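One contact in two related proteins. Structure 1 is beta-hexosaminidase Amuc_2018 from Akkermansia muciniphila, which hydrolyses terminal non-reducing N-acetylglucosamine and N-acetylgalactosamine residues from beta-linked glycans, N-glycans and chitobiose among them: PDB 6JEB (chain A, 1.50 Å), residues 123-128 and 185-190. Structure 2 is beta-N-acetylhexosaminidase from Streptomyces plicatus: PDB 1HP4 (chain B, 2.20 Å), residues 190-195 and 248-253. Both blocks share one frame: the second was fitted to the first on N, CA, C and O of the twelve residues, RMSD 0.24 Å. Numbering follows each deposited sequence.

Structure 1 (6JEB); sequences RLHLHL and IPEIDM.
Two neighbouring parallel strands of the family 20 catalytic barrel, 123-127 and 183-187, meet here at their C-terminal ends, beside the active site. Ile185 N gives a hydrogen bond to Leu124 O (2.8 Å), and Leu126 N returns one to Ile185 O. Glu187, extended with CG anti to the backbone N (chi1 -180°), offers OE1 to two histidines. His125 NE2 (2.7 Å) meets OE1 on the anti side, somewhat out of plane; His127 ND1 (2.7 Å) comes from the opposite face, well above the carboxylate, with its ring turned 78° to it. Trp307 holds Glu187 OE2, and His125 ND1 bonds to His396. The arrangement probably fixes the rotation of the His127 ring, whose NE2 bonds to the active-site Asp130. Further out, Arg123 CD lies 4.5 Å from Ile185 CD1, the guanidinium making a long, weak ion pair with Asp183.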
loop_
_atom_site.group_PDB
_atom_site.type_symbol
_atom_site.label_atom_id
_atom_site.label_comp_id
_atom_site.label_asym_id
_atom_site.label_seq_id
_atom_site.Cartn_x
_atom_site.Cartn_y
_atom_site.Cartn_z
ATOM N N ARG A 123 0.619 2.393 -6.955
ATOM C CA ARG A 123 0.140 3.116 -5.782
ATOM C C ARG A 123 1.076 2.855 -4.616
ATOM O O ARG A 123 1.357 1.695 -4.295
ATOM C CB ARG A 123 -1.276 2.675 -5.394
ATOM C CG ARG A 123 -2.329 2.884 -6.489
ATOM C CD ARG A 123 -2.644 4.363 -6.695
ATOM N NE ARG A 123 -3.703 4.566 -7.684
ATOM C CZ ARG A 123 -3.494 4.732 -8.989
ATOM N NH1 ARG A 123 -2.260 4.724 -9.479
ATOM N NH2 ARG A 123 -4.523 4.912 -9.807
ATOM N N LEU A 124 1.558 3.928 -3.988
ATOM C CA LEU A 124 2.358 3.848 -2.767
ATOM C C LEU A 124 1.579 4.559 -1.675
ATOM O O LEU A 124 1.345 5.772 -1.760
ATOM C CB LEU A 124 3.741 4.481 -2.930
ATOM C CG LEU A 124 4.569 4.509 -1.638
ATOM C CD1 LEU A 124 4.934 3.097 -1.187
ATOM C CD2 LEU A 124 5.827 5.357 -1.800
ATOM N N HIS A 125 1.163 3.799 -0.672
ATOM C CA HIS A 125 0.361 4.293 0.438
ATOM C C HIS A 125 1.285 4.451 1.643
ATOM O O HIS A 125 2.035 3.528 1.982
ATOM C CB HIS A 125 -0.761 3.259 0.631
ATOM C CG HIS A 125 -1.514 3.315 1.925
ATOM N ND1 HIS A 125 -2.369 2.296 2.291
ATOM C CD2 HIS A 125 -1.544 4.216 2.937
ATOM C CE1 HIS A 125 -2.890 2.565 3.476
ATOM N NE2 HIS A 125 -2.405 3.723 3.890
ATOM N N LEU A 126 1.289 5.650 2.236
ATOM C CA LEU A 126 2.139 5.966 3.387
ATOM C C LEU A 126 1.298 5.946 4.660
ATOM O O LEU A 126 0.459 6.830 4.871
ATOM C CB LEU A 126 2.776 7.347 3.235
ATOM C CG LEU A 126 3.546 7.628 1.948
ATOM C CD1 LEU A 126 4.056 9.072 1.945
ATOM C CD2 LEU A 126 4.691 6.633 1.776
ATOM N N HIS A 127 1.553 4.969 5.527
ATOM C CA HIS A 127 0.897 4.926 6.834
ATOM C C HIS A 127 1.720 5.837 7.740
ATOM O O HIS A 127 2.690 5.416 8.373
ATOM C CB HIS A 127 0.835 3.495 7.357
ATOM C CG HIS A 127 -0.033 3.337 8.562
ATOM N ND1 HIS A 127 -1.408 3.257 8.486
ATOM C CD2 HIS A 127 0.278 3.246 9.879
ATOM C CE1 HIS A 127 -1.907 3.129 9.703
ATOM N NE2 HIS A 127 -0.905 3.119 10.566
ATOM N N LEU A 128 1.352 7.119 7.759
ATOM C CA LEU A 128 2.193 8.156 8.350
ATOM C C LEU A 128 2.009 8.305 9.854
ATOM O O LEU A 128 2.864 8.923 10.507
ATOM C CB LEU A 128 1.893 9.504 7.687
ATOM C CG LEU A 128 2.364 9.649 6.235
ATOM C CD1 LEU A 128 1.644 10.808 5.547
ATOM C CD2 LEU A 128 3.875 9.858 6.165
ATOM N N ILE A 185 -0.353 7.966 -1.755
ATOM C CA ILE A 185 -1.586 8.074 -0.978
ATOM C C ILE A 185 -1.216 8.229 0.492
ATOM O O ILE A 185 -0.785 7.250 1.118
ATOM C CB ILE A 185 -2.434 6.801 -1.137
ATOM C CG1 ILE A 185 -2.568 6.386 -2.615
ATOM C CG2 ILE A 185 -3.783 6.973 -0.441
ATOM C CD1 ILE A 185 -3.204 7.433 -3.500
ATOM N N PRO A 186 -1.378 9.408 1.089
ATOM C CA PRO A 186 -1.093 9.556 2.526
ATOM C C PRO A 186 -2.248 9.028 3.369
ATOM O O PRO A 186 -3.420 9.164 3.005
ATOM C CB PRO A 186 -0.968 11.075 2.698
ATOM C CG PRO A 186 -1.964 11.619 1.646
ATOM C CD PRO A 186 -1.825 10.670 0.461
ATOM N N GLU A 187 -1.914 8.424 4.514
ATOM C CA GLU A 187 -2.923 7.997 5.483
ATOM C C GLU A 187 -2.729 8.745 6.793
ATOM O O GLU A 187 -1.637 8.711 7.379
ATOM C CB GLU A 187 -2.901 6.488 5.750
ATOM C CG GLU A 187 -3.970 6.055 6.758
ATOM C CD GLU A 187 -3.883 4.591 7.136
ATOM O OE1 GLU A 187 -3.131 3.832 6.477
ATOM O OE2 GLU A 187 -4.571 4.197 8.101
ATOM N N ILE A 188 -3.784 9.418 7.234
ATOM C CA ILE A 188 -3.878 9.994 8.571
ATOM C C ILE A 188 -4.919 9.151 9.294
ATOM O O ILE A 188 -6.127 9.328 9.091
ATOM C CB ILE A 188 -4.285 11.473 8.537
ATOM C CG1 ILE A 188 -3.440 12.260 7.524
ATOM C CG2 ILE A 188 -4.203 12.086 9.941
ATOM C CD1 ILE A 188 -1.945 12.277 7.816
ATOM N N ASP A 189 -4.467 8.207 10.115
ATOM C CA ASP A 189 -5.388 7.241 10.703
ATOM C C ASP A 189 -6.207 7.912 11.814
ATOM O O ASP A 189 -5.657 8.556 12.716
ATOM C CB ASP A 189 -4.596 6.033 11.219
ATOM C CG ASP A 189 -5.461 4.800 11.449
ATOM O OD1 ASP A 189 -6.691 4.942 11.619
ATOM O OD2 ASP A 189 -4.885 3.679 11.477
ATOM N N MET A 190 -7.530 7.796 11.727
ATOM C CA MET A 190 -8.430 8.389 12.707
ATOM C C MET A 190 -9.710 7.569 12.727
ATOM O O MET A 190 -10.038 6.908 11.737
ATOM C CB MET A 190 -8.748 9.839 12.327
ATOM C CG MET A 190 -9.341 9.978 10.940
ATOM S SD MET A 190 -9.551 11.697 10.450
ATOM C CE MET A 190 -7.901 12.112 9.958
#

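Structure 2 (1HP4); sequences KLHLHL and VPEIDM.
A parallel strand pair carries a carboxylate shared by two histidines. Val248 N gives a hydrogen bond to Leu191 O (2.8 Å), and Leu193 N returns one to Val248 O. Glu250, extended with CG anti to the backbone N (chi1 -175°), offers OE1 to two histidines. His192 NE2 (2.7 Å) meets OE1 on the anti side, somewhat out of plane; His194 ND1 (2.7 Å) comes from the opposite face, well above the carboxylate, with its ring turned 75° to it. Trp350 holds Glu250 OE2, and His192 ND1 bonds to Glu444. The arrangement probably fixes the rotation of the His194 ring, whose NE2 bonds to Asp197. Further out, Lys190 CB lies 4.5 Å from Val248 CG2; the lysine is extended as far as CE, and its last torsion (63°) turns NZ aside, to bond to Ala158 O and make a long, weak ion pair with Glu246.

Structure 1 against structure 2
Backbone bonds between the strands are found in both structures. Ile185(A) N to Leu124(A) O and Val248(B) N to Leu191(B) O both measure 2.8 Å, and Leu126(A) N bonds to Ile185(A) O as Leu193(B) N does to Val248(B) O. The shared carboxylate is also kept: Glu187(A) OE1 takes His125(A) NE2 and His127(A) ND1, as Glu250(B) OE1 takes His192(B) NE2 and His194(B) ND1. These side chains hold their places within the error, as do Asp189(A) and Asp252(B).

The exchanged side chains, Arg123(A)/Lys190(B) and Ile185(A)/Val248(B), touch each other in both structures. Ile185(A) and Val248(B) are both buried, and their branches are matched by place: CG1 of Ile185(A) lies on CG2 of Val248(B), 0.3 Å apart, and CG2 of Ile185(A) on CG1 of Val248(B). Each CB is 4.0 Å from Leu124(A) O or Leu191(B) O, so its approach to the neighbouring strand is the same in both.

At Arg123(A) against Lys190(B) the CB atoms coincide and the chains run close together: the CG atoms are 1.2 Å apart, and CZ of Arg123(A) and NZ of Lys190(B) 0.9 Å apart. The charged ends thus occupy nearly one place. NH1 of Arg123(A) has no counterpart in Lys190(B), whose single ammonium nitrogen stands close to the guanidinium carbon.

Structure 2 (1HP4)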
loop_
_atom_site.group_PDB
_atom_site.type_symbol
_atom_site.label_atom_id
_atom_site.label_comp_id
_atom_site.label_asym_id
_atom_site.label_seq_id
_atom_site.Cartn_x
_atom_site.Cartn_y
_atom_site.Cartn_z
ATOM N N LYS B 190 0.673 2.706 -7.012
ATOM C CA LYS B 190 0.295 3.525 -5.872
ATOM C C LYS B 190 1.105 3.155 -4.638
ATOM O O LYS B 190 1.335 1.978 -4.358
ATOM C CB LYS B 190 -1.208 3.386 -5.593
ATOM C CG LYS B 190 -2.068 4.041 -6.678
ATOM C CD LYS B 190 -3.524 3.670 -6.571
ATOM C CE LYS B 190 -4.354 4.392 -7.633
ATOM N NZ LYS B 190 -3.977 4.012 -9.020
ATOM N N LEU B 191 1.563 4.173 -3.916
ATOM C CA LEU B 191 2.326 3.959 -2.692
ATOM C C LEU B 191 1.526 4.538 -1.531
ATOM O O LEU B 191 1.387 5.753 -1.402
ATOM C CB LEU B 191 3.693 4.649 -2.758
ATOM C CG LEU B 191 4.535 4.443 -1.487
ATOM C CD1 LEU B 191 5.011 2.996 -1.433
ATOM C CD2 LEU B 191 5.728 5.389 -1.468
ATOM N N HIS B 192 0.994 3.655 -0.696
ATOM C CA HIS B 192 0.206 4.051 0.464
ATOM C C HIS B 192 1.170 4.210 1.641
ATOM O O HIS B 192 1.847 3.259 2.025
ATOM C CB HIS B 192 -0.840 2.952 0.740
ATOM C CG HIS B 192 -1.626 3.137 2.002
ATOM N ND1 HIS B 192 -2.403 2.129 2.537
ATOM C CD2 HIS B 192 -1.737 4.187 2.849
ATOM C CE1 HIS B 192 -2.953 2.550 3.662
ATOM N NE2 HIS B 192 -2.565 3.796 3.875
ATOM N N LEU B 193 1.245 5.416 2.200
ATOM C CA LEU B 193 2.130 5.677 3.332
ATOM C C LEU B 193 1.332 5.867 4.616
ATOM O O LEU B 193 0.531 6.798 4.724
ATOM C CB LEU B 193 2.983 6.927 3.076
ATOM C CG LEU B 193 3.987 6.889 1.921
ATOM C CD1 LEU B 193 4.683 8.243 1.792
ATOM C CD2 LEU B 193 5.012 5.783 2.179
ATOM N N HIS B 194 1.550 4.977 5.580
ATOM C CA HIS B 194 0.867 5.039 6.874
ATOM C C HIS B 194 1.710 5.996 7.718
ATOM O O HIS B 194 2.622 5.571 8.436
ATOM C CB HIS B 194 0.842 3.646 7.505
ATOM C CG HIS B 194 -0.090 3.517 8.669
ATOM N ND1 HIS B 194 -1.458 3.433 8.524
ATOM C CD2 HIS B 194 0.152 3.437 10.000
ATOM C CE1 HIS B 194 -2.019 3.303 9.714
ATOM N NE2 HIS B 194 -1.063 3.304 10.627
ATOM N N LEU B 195 1.382 7.284 7.616
ATOM C CA LEU B 195 2.104 8.373 8.278
ATOM C C LEU B 195 1.887 8.616 9.767
ATOM O O LEU B 195 2.637 9.377 10.384
ATOM C CB LEU B 195 1.832 9.684 7.530
ATOM C CG LEU B 195 2.276 9.722 6.065
ATOM C CD1 LEU B 195 1.785 11.012 5.409
ATOM C CD2 LEU B 195 3.801 9.610 5.992
ATOM N N VAL B 248 -0.413 7.822 -1.759
ATOM C CA VAL B 248 -1.677 7.882 -1.037
ATOM C C VAL B 248 -1.299 7.964 0.442
ATOM O O VAL B 248 -0.951 6.956 1.062
ATOM C CB VAL B 248 -2.523 6.610 -1.291
ATOM C CG1 VAL B 248 -3.810 6.661 -0.482
ATOM C CG2 VAL B 248 -2.841 6.485 -2.779
ATOM N N PRO B 249 -1.328 9.175 1.018
ATOM C CA PRO B 249 -0.979 9.357 2.431
ATOM C C PRO B 249 -2.132 8.975 3.350
ATOM O O PRO B 249 -3.303 9.139 2.991
ATOM C CB PRO B 249 -0.658 10.843 2.510
ATOM C CG PRO B 249 -1.676 11.425 1.561
ATOM C CD PRO B 249 -1.578 10.477 0.369
ATOM N N GLU B 250 -1.801 8.467 4.533
ATOM C CA GLU B 250 -2.823 8.087 5.497
ATOM C C GLU B 250 -2.569 8.684 6.870
ATOM O O GLU B 250 -1.461 8.603 7.403
ATOM C CB GLU B 250 -2.913 6.561 5.664
ATOM C CG GLU B 250 -4.075 6.117 6.591
ATOM C CD GLU B 250 -3.941 4.685 7.098
ATOM O OE1 GLU B 250 -3.206 3.890 6.474
ATOM O OE2 GLU B 250 -4.584 4.351 8.116
ATOM N N ILE B 251 -3.608 9.307 7.416
ATOM C CA ILE B 251 -3.579 9.852 8.764
ATOM C C ILE B 251 -4.748 9.089 9.381
ATOM O O ILE B 251 -5.910 9.425 9.157
ATOM C CB ILE B 251 -3.866 11.365 8.809
ATOM C CG1 ILE B 251 -2.702 12.139 8.185
ATOM C CG2 ILE B 251 -4.067 11.806 10.257
ATOM C CD1 ILE B 251 -1.373 11.953 8.905
ATOM N N ASP B 252 -4.427 8.036 10.121
ATOM C CA ASP B 252 -5.431 7.182 10.743
ATOM C C ASP B 252 -6.256 7.909 11.804
ATOM O O ASP B 252 -5.705 8.584 12.678
ATOM C CB ASP B 252 -4.740 5.970 11.375
ATOM C CG ASP B 252 -5.612 4.727 11.369
ATOM O OD1 ASP B 252 -6.856 4.856 11.320
ATOM O OD2 ASP B 252 -5.043 3.615 11.431
ATOM N N MET B 253 -7.576 7.761 11.724
ATOM C CA MET B 253 -8.490 8.386 12.684
ATOM C C MET B 253 -9.833 7.653 12.665
ATOM O O MET B 253 -10.198 7.053 11.652
ATOM C CB MET B 253 -8.695 9.863 12.331
ATOM C CG MET B 253 -9.184 10.106 10.911
ATOM S SD MET B 253 -9.374 11.867 10.509
ATOM C CE MET B 253 -7.656 12.316 10.127
#